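Local coordinates for protein transcriptional regulator Tm0710 (Thermotoga maritima, PDB 2A61) that probably binds DNA as a homodimer through a winged helix-turn-helix domain and regulates transcription, as other MarR-family proteins do, at residues P33-I38 with V68-A73; D74-R79 with T94-E99; F16-E21 with E106-F111; P47-E52 with A88-I93. All blocks are in the same frame, centred on the assembly; numbering follows the deposited sequence.

Interaction 1 of 4, residues P33-I38 with V68-A73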
loop_
_atom_site.group_PDB
_atom_site.type_symbol
_atom_site.label_atom_id
_atom_site.label_comp_id
_atom_site.label_asym_id
_atom_site.label_seq_id
_atom_site.Cartn_x
_atom_site.Cartn_y
_atom_site.Cartn_z
ATOM N N PRO A 33 8.542 -7.715 0.828
ATOM C CA PRO A 33 7.284 -6.902 0.960
ATOM C C PRO A 33 6.203 -7.464 1.928
ATOM O O PRO A 33 5.630 -6.699 2.735
ATOM C CB PRO A 33 6.764 -6.838 -0.481
ATOM C CG PRO A 33 8.062 -6.927 -1.324
ATOM C CD PRO A 33 9.013 -7.843 -0.583
ATOM N N ALA A 34 5.925 -8.768 1.847
ATOM C CA ALA A 34 4.947 -9.386 2.712
ATOM C C ALA A 34 5.439 -9.417 4.151
ATOM O O ALA A 34 4.655 -9.178 5.080
ATOM C CB ALA A 34 4.613 -10.785 2.235
ATOM N N GLN A 35 6.731 -9.686 4.345
ATOM C CA GLN A 35 7.305 -9.605 5.684
ATOM C C GLN A 35 7.206 -8.196 6.267
ATOM O O GLN A 35 6.929 -8.040 7.453
ATOM C CB GLN A 35 8.749 -10.033 5.688
ATOM C CG GLN A 35 9.015 -11.564 5.564
ATOM C CD GLN A 35 10.516 -11.848 5.718
ATOM O OE1 GLN A 35 11.324 -11.253 5.009
ATOM N NE2 GLN A 35 10.892 -12.746 6.664
ATOM N N PHE A 36 7.506 -7.186 5.462
ATOM C CA PHE A 36 7.394 -5.809 5.929
ATOM C C PHE A 36 5.949 -5.405 6.277
ATOM O O PHE A 36 5.714 -4.692 7.249
ATOM C CB PHE A 36 7.945 -4.837 4.863
ATOM C CG PHE A 36 7.864 -3.402 5.265
ATOM C CD1 PHE A 36 8.624 -2.924 6.328
ATOM C CD2 PHE A 36 7.041 -2.518 4.581
ATOM C CE1 PHE A 36 8.536 -1.575 6.706
ATOM C CE2 PHE A 36 6.962 -1.183 4.965
ATOM C CZ PHE A 36 7.713 -0.734 6.025
ATOM N N ASP A 37 4.999 -5.864 5.471
ATOM C CA ASP A 37 3.575 -5.626 5.739
ATOM C C ASP A 37 3.137 -6.190 7.118
ATOM O O ASP A 37 2.335 -5.558 7.819
ATOM C CB ASP A 37 2.713 -6.241 4.648
ATOM C CG ASP A 37 2.744 -5.462 3.331
ATOM O OD1 ASP A 37 2.957 -4.215 3.305
ATOM O OD2 ASP A 37 2.566 -6.151 2.296
ATOM N N ILE A 38 3.641 -7.376 7.480
ATOM C CA ILE A 38 3.448 -7.909 8.843
ATOM C C ILE A 38 4.090 -6.997 9.889
ATOM O O ILE A 38 3.460 -6.665 10.903
ATOM C CB ILE A 38 4.047 -9.319 9.008
ATOM C CG1 ILE A 38 3.270 -10.324 8.132
ATOM C CG2 ILE A 38 4.140 -9.699 10.471
ATOM C CD1 ILE A 38 3.978 -11.638 8.011
ATOM N N VAL A 68 6.730 -15.339 9.294
ATOM C CA VAL A 68 6.911 -14.989 10.717
ATOM C C VAL A 68 8.127 -15.734 11.310
ATOM O O VAL A 68 8.908 -15.167 12.053
ATOM C CB VAL A 68 5.617 -15.288 11.480
ATOM C CG1 VAL A 68 5.844 -15.292 12.992
ATOM C CG2 VAL A 68 4.498 -14.236 11.058
ATOM N N LYS A 69 8.262 -17.003 10.971
ATOM C CA LYS A 69 9.388 -17.844 11.476
ATOM C C LYS A 69 10.757 -17.231 11.179
ATOM O O LYS A 69 11.657 -17.262 12.016
ATOM C CB LYS A 69 9.283 -19.222 10.824
ATOM C CG LYS A 69 10.415 -20.189 11.069
ATOM C CD LYS A 69 10.117 -21.550 10.423
ATOM C CE LYS A 69 10.057 -21.471 8.873
ATOM N NZ LYS A 69 9.664 -22.759 8.243
ATOM N N ARG A 70 10.902 -16.673 9.974
ATOM C CA ARG A 70 12.149 -15.983 9.580
ATOM C C ARG A 70 12.307 -14.670 10.337
ATOM O O ARG A 70 13.381 -14.333 10.776
ATOM C CB ARG A 70 12.115 -15.634 8.115
ATOM C CG ARG A 70 12.656 -16.678 7.165
ATOM C CD ARG A 70 12.755 -15.935 5.773
ATOM N NE ARG A 70 11.503 -16.173 5.099
ATOM C CZ ARG A 70 11.048 -15.527 4.043
ATOM N NH1 ARG A 70 11.723 -14.525 3.502
ATOM N NH2 ARG A 70 9.904 -15.917 3.544
ATOM N N LEU A 71 11.220 -13.918 10.483
ATOM C CA LEU A 71 11.286 -12.667 11.251
ATOM C C LEU A 71 11.642 -12.899 12.718
ATOM O O LEU A 71 12.308 -12.067 13.327
ATOM C CB LEU A 71 9.964 -11.874 11.126
ATOM C CG LEU A 71 9.682 -11.220 9.765
ATOM C CD1 LEU A 71 8.243 -10.656 9.706
ATOM C CD2 LEU A 71 10.693 -10.082 9.444
ATOM N N GLU A 72 11.101 -13.963 13.307
ATOM C CA GLU A 72 11.415 -14.364 14.699
ATOM C C GLU A 72 12.876 -14.832 14.804
ATOM O O GLU A 72 13.623 -14.363 15.665
ATOM C CB GLU A 72 10.470 -15.499 15.139
ATOM C CG GLU A 72 9.042 -15.012 15.466
ATOM C CD GLU A 72 8.230 -16.086 16.168
ATOM O OE1 GLU A 72 7.808 -17.050 15.483
ATOM O OE2 GLU A 72 8.062 -15.985 17.424
ATOM N N ALA A 73 13.294 -15.708 13.890
ATOM C CA ALA A 73 14.700 -16.202 13.929
ATOM C C ALA A 73 15.696 -15.054 13.756
ATOM O O ALA A 73 16.761 -15.047 14.399
ATOM C CB ALA A 73 14.940 -17.296 12.828
HETATM O O HOH W 1 13.724 -13.188 3.595
#
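Helix segments 33-38 and 68-73, which carry Gln35 and Ile38 against Val68, Arg70 and Leu71, cross at -71° with their axes 10.5 Å apart at closest approach, and the nearest CA atoms, those of Gln35 and Val68, are still 7.4 Å from each other. Side chains bridge most of that spacing, and no direct hydrogen bond joins the segments. Gln35 sets CG anti to the carbonyl carbon (chi1 -75°) and runs on extended, and its amide NE2 lies 3.5 Å from Arg70 CB and 3.7 Å from Leu71 CG. The same nitrogen sits over one face of the Arg70 guanidinium, displaced toward the rim, the two flat groups being 32° apart. The amide is held from outside the pair, OE1 accepting from Thr32 N and NE2 giving a weak bond to Leu67 O, which together probably hold its rotation. Leu71 runs past Gln35 in the opposite direction and brings CD1 to 4.1 Å from Gln35 CB. Farther along, Ile38 crosses Val68 at about a right angle, CD1 to CG2 at 4.0 Å, while Ile38 CG2 is 4.3 Å from Leu71 CD1. Ile38, Val68 and Leu71 belong to the apolar core of the winged helix-turn-helix domain: Leu53 of helix 50-57 touches both Ile38 and Val68, Leu77 of strand 77-82 packs on Ile38 and Leu71, and Leu91 of strand 88-93 packs on Val68.

Interaction 2 of 4, residues D74-R79 with T94-E99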
loop_
_atom_site.group_PDB
_atom_site.type_symbol
_atom_site.label_atom_id
_atom_site.label_comp_id
_atom_site.label_asym_id
_atom_site.label_seq_id
_atom_site.Cartn_x
_atom_site.Cartn_y
_atom_site.Cartn_z
ATOM N N ASP A 74 15.368 -14.092 12.882
ATOM C CA ASP A 74 16.265 -12.940 12.639
ATOM C C ASP A 74 16.133 -11.757 13.614
ATOM O O ASP A 74 16.842 -10.765 13.476
ATOM C CB ASP A 74 16.185 -12.465 11.170
ATOM C CG ASP A 74 16.558 -13.574 10.148
ATOM O OD1 ASP A 74 17.385 -14.464 10.466
ATOM O OD2 ASP A 74 16.014 -13.555 9.029
ATOM N N GLY A 75 15.248 -11.877 14.607
ATOM C CA GLY A 75 15.135 -10.903 15.698
ATOM C C GLY A 75 14.239 -9.706 15.433
ATOM O O GLY A 75 14.366 -8.701 16.135
ATOM N N TYR A 76 13.380 -9.777 14.408
ATOM C CA TYR A 76 12.432 -8.654 14.087
ATOM C C TYR A 76 11.062 -8.723 14.787
ATOM O O TYR A 76 10.417 -7.681 15.067
ATOM C CB TYR A 76 12.234 -8.553 12.558
ATOM C CG TYR A 76 13.519 -8.277 11.827
ATOM C CD1 TYR A 76 14.124 -7.023 11.911
ATOM C CD2 TYR A 76 14.160 -9.278 11.076
ATOM C CE1 TYR A 76 15.308 -6.757 11.267
ATOM C CE2 TYR A 76 15.379 -9.008 10.419
ATOM C CZ TYR A 76 15.928 -7.744 10.524
ATOM O OH TYR A 76 17.119 -7.424 9.927
ATOM N N LEU A 77 10.658 -9.956 15.089
ATOM C CA LEU A 77 9.449 -10.279 15.811
ATOM C C LEU A 77 9.772 -11.190 16.996
ATOM O O LEU A 77 10.761 -11.907 16.996
ATOM C CB LEU A 77 8.469 -11.053 14.910
ATOM C CG LEU A 77 7.753 -10.199 13.857
ATOM C CD1 LEU A 77 6.696 -11.003 13.144
ATOM C CD2 LEU A 77 7.109 -9.014 14.501
ATOM N N THR A 78 8.901 -11.172 17.978
ATOM C CA THR A 78 8.892 -12.194 19.026
ATOM C C THR A 78 7.440 -12.574 19.259
ATOM O O THR A 78 6.566 -12.241 18.421
ATOM C CB THR A 78 9.723 -11.772 20.284
ATOM O OG1 THR A 78 9.857 -12.886 21.163
ATOM C CG2 THR A 78 9.123 -10.571 21.045
ATOM N N ARG A 79 7.169 -13.244 20.376
ATOM C CA ARG A 79 5.918 -13.924 20.629
ATOM C C ARG A 79 5.557 -13.683 22.112
ATOM O O ARG A 79 6.441 -13.565 22.954
ATOM C CB ARG A 79 6.247 -15.398 20.477
ATOM C CG ARG A 79 5.142 -16.316 20.236
ATOM C CD ARG A 79 5.812 -17.628 19.904
ATOM N NE ARG A 79 6.004 -17.768 18.468
ATOM C CZ ARG A 79 5.511 -18.774 17.758
ATOM N NH1 ARG A 79 4.832 -19.740 18.353
ATOM N NH2 ARG A 79 5.680 -18.802 16.451
ATOM N N THR A 94 9.964 -6.353 17.984
ATOM C CA THR A 94 11.125 -6.076 18.821
ATOM C C THR A 94 11.675 -4.680 18.489
ATOM O O THR A 94 11.231 -4.050 17.539
ATOM C CB THR A 94 12.272 -7.100 18.557
ATOM O OG1 THR A 94 12.654 -7.032 17.191
ATOM C CG2 THR A 94 11.838 -8.527 18.841
ATOM N N ARG A 95 12.667 -4.228 19.262
ATOM C CA ARG A 95 13.373 -3.009 18.963
ATOM C C ARG A 95 13.969 -3.023 17.576
ATOM O O ARG A 95 13.915 -2.017 16.844
ATOM C CB ARG A 95 14.547 -2.848 19.919
ATOM C CG ARG A 95 14.691 -1.489 20.539
ATOM C CD ARG A 95 14.964 -0.330 19.590
ATOM N NE ARG A 95 13.737 0.446 19.387
ATOM C CZ ARG A 95 13.637 1.595 18.710
ATOM N NH1 ARG A 95 14.712 2.189 18.146
ATOM N NH2 ARG A 95 12.430 2.148 18.596
ATOM N N LYS A 96 14.598 -4.148 17.236
ATOM C CA LYS A 96 15.201 -4.318 15.939
ATOM C C LYS A 96 14.166 -4.212 14.821
ATOM O O LYS A 96 14.445 -3.632 13.773
ATOM C CB LYS A 96 15.896 -5.656 15.868
ATOM C CG LYS A 96 16.726 -5.832 14.609
ATOM C CD LYS A 96 17.438 -7.166 14.640
ATOM C CE LYS A 96 18.278 -7.399 13.375
ATOM N NZ LYS A 96 18.717 -8.802 13.424
ATOM N N GLY A 97 12.994 -4.805 15.043
ATOM C CA GLY A 97 11.856 -4.671 14.109
ATOM C C GLY A 97 11.421 -3.212 13.965
ATOM O O GLY A 97 11.143 -2.766 12.851
ATOM N N GLU A 98 11.399 -2.462 15.079
ATOM C CA GLU A 98 11.028 -1.046 15.042
ATOM C C GLU A 98 12.000 -0.234 14.213
ATOM O O GLU A 98 11.570 0.638 13.466
ATOM C CB GLU A 98 10.946 -0.447 16.445
ATOM C CG GLU A 98 9.739 -0.930 17.227
ATOM C CD GLU A 98 9.617 -0.241 18.591
ATOM O OE1 GLU A 98 10.618 -0.178 19.316
ATOM O OE2 GLU A 98 8.510 0.213 18.908
ATOM N N GLU A 99 13.291 -0.530 14.346
ATOM C CA GLU A 99 14.334 0.217 13.634
ATOM C C GLU A 99 14.127 0.127 12.125
ATOM O O GLU A 99 14.480 1.028 11.411
ATOM C CB GLU A 99 15.745 -0.290 14.001
ATOM C CG GLU A 99 16.187 0.146 15.392
ATOM C CD GLU A 99 17.325 -0.687 15.988
ATOM O OE1 GLU A 99 17.802 -1.670 15.357
ATOM O OE2 GLU A 99 17.753 -0.330 17.116
#
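Thr94 and Gly75 meet where two helix ends come together beside the wing of the winged helix-turn-helix domain: Gly75 closes helix 61-73 in a Schellman motif, with positive phi, and Thr94 is the N-cap of helix 95-119. Three hydrogen bonds cross between the segments. Thr94 OG1, placed between its own backbone N and carbonyl carbon (chi1 59°), donates to Gly75 O at 2.6 Å and accepts from Gly97 N at 3.1 Å, so one hydroxyl ties the turn after helix 61-73 to the first turn of helix 95-119. Thr94 N also donates to Tyr76 O. A valine in place of Thr94 would probably leave Gly97 N without its cap and Gly75 O without this donor, weakening the join between the turn and the helix start. Among the weaker contacts, Gly97 CA approaches the Tyr76 ring at its edge and makes a CA-H...O contact with Tyr76 O; Gly97, with no side chain, lets that oxygen come this close. Thr94 CG2 also lies 4.1 Å from Thr78 CG2. The charged contact belongs to Lys96, whose fully extended chain passes Tyr76, CE 3.6 Å from OH. Lys96 NZ makes an off-centre cation-pi interaction, 4.6 Å from the centroid of the Tyr76 ring. At the tip, Lys96 NZ donates to Asp74 O at 2.7 Å, nearly along the C=O axis.

Interaction 3 of 4, residues F16-E21 with E106-F111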
loop_
_atom_site.group_PDB
_atom_site.type_symbol
_atom_site.label_atom_id
_atom_site.label_comp_id
_atom_site.label_asym_id
_atom_site.label_seq_id
_atom_site.Cartn_x
_atom_site.Cartn_y
_atom_site.Cartn_z
ATOM N N PHE A 16 2.441 6.098 -4.577
ATOM C CA PHE A 16 3.292 5.051 -5.152
ATOM C C PHE A 16 4.766 5.416 -5.031
ATOM O O PHE A 16 5.547 4.602 -4.558
ATOM C CB PHE A 16 2.868 4.716 -6.613
ATOM C CG PHE A 16 3.768 3.702 -7.307
ATOM C CD1 PHE A 16 3.546 2.334 -7.156
ATOM C CD2 PHE A 16 4.842 4.122 -8.092
ATOM C CE1 PHE A 16 4.373 1.395 -7.794
ATOM C CE2 PHE A 16 5.676 3.192 -8.731
ATOM C CZ PHE A 16 5.442 1.829 -8.562
ATOM N N MET A 17 5.148 6.635 -5.437
ATOM C CA MET A 17 6.561 7.038 -5.420
ATOM C C MET A 17 7.140 7.084 -4.015
ATOM O O MET A 17 8.274 6.637 -3.789
ATOM C CB MET A 17 6.809 8.391 -6.131
ATOM C CG MET A 17 6.694 8.254 -7.669
ATOM S SD MET A 17 7.163 9.754 -8.543
ATOM C CE MET A 17 5.646 10.705 -8.302
ATOM N N VAL A 18 6.383 7.633 -3.069
ATOM C CA VAL A 18 6.914 7.674 -1.729
ATOM C C VAL A 18 6.952 6.267 -1.124
ATOM O O VAL A 18 7.854 5.978 -0.363
ATOM C CB VAL A 18 6.231 8.698 -0.833
ATOM C CG1 VAL A 18 4.819 8.337 -0.625
ATOM C CG2 VAL A 18 7.033 8.829 0.493
ATOM N N LYS A 19 5.953 5.435 -1.432
ATOM C CA LYS A 19 5.933 4.033 -0.939
ATOM C C LYS A 19 7.184 3.281 -1.430
ATOM O O LYS A 19 7.899 2.663 -0.633
ATOM C CB LYS A 19 4.653 3.311 -1.402
ATOM C CG LYS A 19 4.524 1.814 -0.970
ATOM C CD LYS A 19 3.417 1.142 -1.788
ATOM C CE LYS A 19 3.192 -0.349 -1.376
ATOM N NZ LYS A 19 2.584 -0.342 -0.027
ATOM N N VAL A 20 7.446 3.361 -2.738
ATOM C CA VAL A 20 8.566 2.681 -3.358
ATOM C C VAL A 20 9.887 3.201 -2.832
ATOM O O VAL A 20 10.779 2.419 -2.465
ATOM C CB VAL A 20 8.475 2.770 -4.901
ATOM C CG1 VAL A 20 9.739 2.193 -5.583
ATOM C CG2 VAL A 20 7.215 2.063 -5.374
ATOM N N GLU A 21 10.001 4.513 -2.730
ATOM C CA GLU A 21 11.225 5.116 -2.231
ATOM C C GLU A 21 11.613 4.665 -0.806
ATOM O O GLU A 21 12.748 4.300 -0.555
ATOM C CB GLU A 21 11.124 6.633 -2.304
ATOM C CG GLU A 21 12.432 7.335 -1.880
ATOM C CD GLU A 21 13.608 7.169 -2.886
ATOM O OE1 GLU A 21 13.400 6.968 -4.104
ATOM O OE2 GLU A 21 14.767 7.249 -2.428
ATOM N N GLU A 106 12.422 7.404 7.862
ATOM C CA GLU A 106 13.574 8.257 7.652
ATOM C C GLU A 106 13.862 8.453 6.154
ATOM O O GLU A 106 14.064 9.566 5.751
ATOM C CB GLU A 106 14.817 7.702 8.360
ATOM C CG GLU A 106 16.095 8.432 8.056
ATOM C CD GLU A 106 17.306 7.826 8.760
ATOM O OE1 GLU A 106 18.032 7.009 8.129
ATOM O OE2 GLU A 106 17.500 8.166 9.952
ATOM N N ARG A 107 13.870 7.382 5.365
ATOM C CA ARG A 107 14.131 7.475 3.912
ATOM C C ARG A 107 13.040 8.307 3.217
ATOM O O ARG A 107 13.328 9.139 2.337
ATOM C CB ARG A 107 14.223 6.078 3.282
ATOM C CG ARG A 107 14.276 6.053 1.732
ATOM C CD ARG A 107 15.559 6.596 1.248
ATOM N NE ARG A 107 16.521 5.518 1.349
ATOM C CZ ARG A 107 16.943 4.785 0.328
ATOM N NH1 ARG A 107 16.510 5.032 -0.901
ATOM N NH2 ARG A 107 17.824 3.820 0.556
ATOM N N ARG A 108 11.790 8.072 3.614
ATOM C CA ARG A 108 10.667 8.892 3.130
ATOM C C ARG A 108 10.800 10.383 3.482
ATOM O O ARG A 108 10.530 11.258 2.639
ATOM C CB ARG A 108 9.348 8.341 3.684
ATOM C CG ARG A 108 8.941 6.978 3.089
ATOM C CD ARG A 108 7.835 6.323 3.904
ATOM N NE ARG A 108 6.576 7.066 3.811
ATOM C CZ ARG A 108 5.528 6.724 3.050
ATOM N NH1 ARG A 108 5.549 5.620 2.302
ATOM N NH2 ARG A 108 4.436 7.490 3.045
ATOM N N GLU A 109 11.165 10.672 4.740
ATOM C CA GLU A 109 11.417 12.062 5.180
ATOM C C GLU A 109 12.519 12.724 4.326
ATOM O O GLU A 109 12.381 13.895 3.906
ATOM C CB GLU A 109 11.790 12.094 6.691
ATOM C CG GLU A 109 10.578 11.779 7.636
ATOM C CD GLU A 109 10.966 11.676 9.123
ATOM O OE1 GLU A 109 12.163 11.619 9.442
ATOM O OE2 GLU A 109 10.067 11.620 9.968
ATOM N N ASN A 110 13.598 11.986 4.075
ATOM C CA ASN A 110 14.713 12.507 3.264
ATOM C C ASN A 110 14.292 12.750 1.815
ATOM O O ASN A 110 14.629 13.770 1.220
ATOM C CB ASN A 110 15.961 11.590 3.336
ATOM C CG ASN A 110 16.523 11.454 4.764
ATOM O OD1 ASN A 110 16.223 12.254 5.660
ATOM N ND2 ASN A 110 17.320 10.418 4.976
ATOM N N PHE A 111 13.505 11.828 1.277
ATOM C CA PHE A 111 12.923 11.977 -0.065
ATOM C C PHE A 111 12.059 13.270 -0.118
ATOM O O PHE A 111 12.220 14.104 -0.996
ATOM C CB PHE A 111 12.089 10.736 -0.352
ATOM C CG PHE A 111 11.488 10.686 -1.736
ATOM C CD1 PHE A 111 12.253 10.977 -2.863
ATOM C CD2 PHE A 111 10.175 10.273 -1.909
ATOM C CE1 PHE A 111 11.703 10.920 -4.100
ATOM C CE2 PHE A 111 9.613 10.217 -3.190
ATOM C CZ PHE A 111 10.379 10.534 -4.268
HETATM O O HOH W 2 7.383 3.269 2.116
#
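Glu21 and Phe111 both set CG anti to the backbone N (chi1 -176° in each), which sends the two side chains across the gap between their helices. There Glu21 CG rests over one face of the Phe111 ring in a CH-pi contact, 3.8 Å from the centroid and offset toward the rim. A bend at chi2 (70°) brings Glu21 CD near Phe111 CD1, and the carboxylate is only slightly inclined to the ring. Glu21 OE2 takes a hydrogen bond and salt bridge from Arg107 NH1 at 3.2 Å; the oxygen lies in the guanidinium plane, whereas the nitrogen stands above the carboxylate plane. OE1 has its own cation in Lys24, so the buried carboxylate is met by two positive groups, which would favour its charged form. An alanine in place of Glu21 would probably lose the CG contact over the Phe111 ring and leave Arg107 and Lys24 without their shared carboxylate. Val18 CG2 sits over the centre of the Arg108 guanidinium, 3.6 Å from CZ. A water links Arg108 NH1, 3.0 Å away, to Lys19 O. Phe111 CD2 reaches Val18 CG2 at 4.2 Å. Segments 16-21 and 106-111, of helices 5-23 and 95-119, cross at 130° with axes 9.2 Å apart at closest approach, in the helical dimerisation region usual for MarR proteins: Arg108 NE pairs with Glu8 of the second subunit, whose Met138 packs on Met17 and Phe111.

Interaction 4 of 4, residues P47-E52 with A88-I93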
loop_
_atom_site.group_PDB
_atom_site.type_symbol
_atom_site.label_atom_id
_atom_site.label_comp_id
_atom_site.label_asym_id
_atom_site.label_seq_id
_atom_site.Cartn_x
_atom_site.Cartn_y
_atom_site.Cartn_z
ATOM N N PRO A 47 0.147 -6.045 18.832
ATOM C CA PRO A 47 0.185 -7.516 18.810
ATOM C C PRO A 47 -0.888 -8.082 17.898
ATOM O O PRO A 47 -2.046 -7.614 17.908
ATOM C CB PRO A 47 -0.092 -7.917 20.261
ATOM C CG PRO A 47 0.291 -6.711 21.069
ATOM C CD PRO A 47 0.114 -5.499 20.206
ATOM N N LYS A 48 -0.507 -9.062 17.083
ATOM C CA LYS A 48 -1.420 -9.645 16.145
ATOM C C LYS A 48 -1.383 -11.161 16.291
ATOM O O LYS A 48 -0.297 -11.772 16.431
ATOM C CB LYS A 48 -1.080 -9.240 14.697
ATOM C CG LYS A 48 -1.206 -7.802 14.368
ATOM C CD LYS A 48 -2.713 -7.388 14.431
ATOM C CE LYS A 48 -2.929 -5.939 14.032
ATOM N NZ LYS A 48 -4.401 -5.575 14.040
ATOM N N ARG A 49 -2.574 -11.773 16.219
ATOM C CA ARG A 49 -2.659 -13.248 16.185
ATOM C C ARG A 49 -2.248 -13.710 14.784
ATOM O O ARG A 49 -2.391 -12.950 13.820
ATOM C CB ARG A 49 -4.111 -13.714 16.461
ATOM C CG ARG A 49 -4.729 -13.102 17.746
ATOM C CD ARG A 49 -6.158 -13.592 17.949
ATOM N NE ARG A 49 -6.726 -13.130 19.240
ATOM C CZ ARG A 49 -6.610 -13.803 20.385
ATOM N NH1 ARG A 49 -5.908 -14.926 20.435
ATOM N NH2 ARG A 49 -7.174 -13.342 21.507
ATOM N N PRO A 50 -1.769 -14.965 14.661
ATOM C CA PRO A 50 -1.379 -15.475 13.353
ATOM C C PRO A 50 -2.528 -15.479 12.349
ATOM O O PRO A 50 -2.306 -15.171 11.207
ATOM C CB PRO A 50 -0.911 -16.909 13.654
ATOM C CG PRO A 50 -0.561 -16.906 15.062
ATOM C CD PRO A 50 -1.496 -15.946 15.739
ATOM N N GLY A 51 -3.752 -15.815 12.781
ATOM C CA GLY A 51 -4.950 -15.678 11.954
ATOM C C GLY A 51 -5.235 -14.284 11.432
ATOM O O GLY A 51 -5.671 -14.157 10.306
ATOM N N GLU A 52 -5.019 -13.245 12.251
ATOM C CA GLU A 52 -5.190 -11.842 11.829
ATOM C C GLU A 52 -4.173 -11.420 10.746
ATOM O O GLU A 52 -4.485 -10.662 9.812
ATOM C CB GLU A 52 -5.051 -10.918 13.044
ATOM C CG GLU A 52 -6.221 -11.106 14.075
ATOM C CD GLU A 52 -6.056 -10.341 15.401
ATOM O OE1 GLU A 52 -4.926 -9.994 15.764
ATOM O OE2 GLU A 52 -7.078 -10.144 16.132
ATOM N N ALA A 88 -3.235 -20.176 22.431
ATOM C CA ALA A 88 -3.104 -19.096 21.460
ATOM C C ALA A 88 -1.923 -18.205 21.812
ATOM O O ALA A 88 -1.482 -18.201 22.949
ATOM C CB ALA A 88 -4.424 -18.279 21.446
ATOM N N TYR A 89 -1.412 -17.436 20.842
ATOM C CA TYR A 89 -0.305 -16.507 21.082
ATOM C C TYR A 89 -0.408 -15.284 20.162
ATOM O O TYR A 89 -1.155 -15.300 19.193
ATOM C CB TYR A 89 1.067 -17.204 20.890
ATOM C CG TYR A 89 1.350 -17.651 19.479
ATOM C CD1 TYR A 89 2.044 -16.834 18.585
ATOM C CD2 TYR A 89 0.940 -18.911 19.034
ATOM C CE1 TYR A 89 2.318 -17.266 17.287
ATOM C CE2 TYR A 89 1.215 -19.349 17.764
ATOM C CZ TYR A 89 1.901 -18.527 16.883
ATOM O OH TYR A 89 2.161 -18.995 15.603
ATOM N N PHE A 90 0.364 -14.247 20.457
ATOM C CA PHE A 90 0.404 -13.031 19.646
ATOM C C PHE A 90 1.826 -12.848 19.173
ATOM O O PHE A 90 2.772 -13.214 19.885
ATOM C CB PHE A 90 0.013 -11.762 20.440
ATOM C CG PHE A 90 -1.461 -11.697 20.844
ATOM C CD1 PHE A 90 -2.392 -11.021 20.054
ATOM C CD2 PHE A 90 -1.888 -12.288 22.033
ATOM C CE1 PHE A 90 -3.758 -10.942 20.454
ATOM C CE2 PHE A 90 -3.237 -12.211 22.427
ATOM C CZ PHE A 90 -4.147 -11.536 21.630
ATOM N N LEU A 91 1.971 -12.296 17.966
ATOM C CA LEU A 91 3.268 -11.817 17.493
ATOM C C LEU A 91 3.440 -10.359 17.843
ATOM O O LEU A 91 2.528 -9.543 17.612
ATOM C CB LEU A 91 3.430 -12.064 15.971
ATOM C CG LEU A 91 3.339 -13.612 15.864
ATOM C CD1 LEU A 91 2.477 -14.145 14.743
ATOM C CD2 LEU A 91 4.694 -14.287 16.021
ATOM N N VAL A 92 4.586 -10.037 18.420
ATOM C CA VAL A 92 4.889 -8.666 18.821
ATOM C C VAL A 92 6.222 -8.232 18.207
ATOM O O VAL A 92 7.052 -9.049 17.891
ATOM C CB VAL A 92 4.905 -8.466 20.358
ATOM C CG1 VAL A 92 3.466 -8.649 20.958
ATOM C CG2 VAL A 92 5.783 -9.449 21.037
ATOM N N ILE A 93 6.425 -6.928 18.070
ATOM C CA ILE A 93 7.618 -6.427 17.391
ATOM C C ILE A 93 8.726 -6.215 18.423
ATOM O O ILE A 93 8.456 -5.922 19.594
ATOM C CB ILE A 93 7.289 -5.110 16.613
ATOM C CG1 ILE A 93 8.349 -4.749 15.562
ATOM C CG2 ILE A 93 7.003 -3.933 17.590
ATOM C CD1 ILE A 93 7.873 -3.737 14.469
HETATM O O HOH W 3 -3.805 -16.111 18.621
#
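Arg49 and Phe90 lean on each other where the chain entering helix 50-57 runs beside strand 88-93. From Arg49 CB, CG turns anti to the carbonyl carbon (chi1 -52°) and lies 3.6 Å from Phe90 CE1. The chain stays extended through CD, and NE is about equally far from Phe90 CE1 and CZ. At CZ the guanidinium spreads with one face above Phe90 CZ, which lies over its centre, although the two planes are turned 45° apart. Arg49 NH2 comes to 3.5 Å from Phe90 CZ. NH1 meets Ala88 CB at the edge and, through a water, reaches Tyr89 O; its charged partner is Asp82, which lies on the neighbouring strand of the wing. Strands 77-82 and 88-93 form that wing, the beta-hairpin of the MarR winged helix-turn-helix fold, and the segment 47-52 adds a single antiparallel bridge to its second strand. In this hydrogen-bonded pair Lys48 N donates to Leu91 O at 3.1 Å, and Leu91 N returns a straighter bond to Lys48 O at 2.8 Å. Prolines pack to either end of the bridge. Pro47 CB touches Val92 CG1 at 3.7 Å and also meets Phe90 CB, while Pro50 CG lies 3.5 Å from Tyr89 CZ. Arg49 is also the N-cap residue of helix 50-57, and its backbone N donates to Glu52 OE1, from above the carboxylate plane, at 3.0 Å.

Overall arrangement
Interactions 1, 2 and 4 cluster in the winged helix-turn-helix domain, their centres 10 to 13 Å apart and each touching the other two. Interaction 1 closes along the chain before interaction 2 opens, while the segments of interaction 4 alternate with those of both. Leu91 packs on Val68 and Glu72, and Thr78 and Val92 join interactions 2 and 4 through the two-stranded sheet. Interaction 3 lies 21 to 28 Å from the others, centre to centre, and its segments enclose all of them in sequence. Helix 95-119 starts in interaction 2 and runs to interaction 3, directly connecting the presumed DNA-binding domain with a helical region that packs on the second subunit, which interaction 1 also touches.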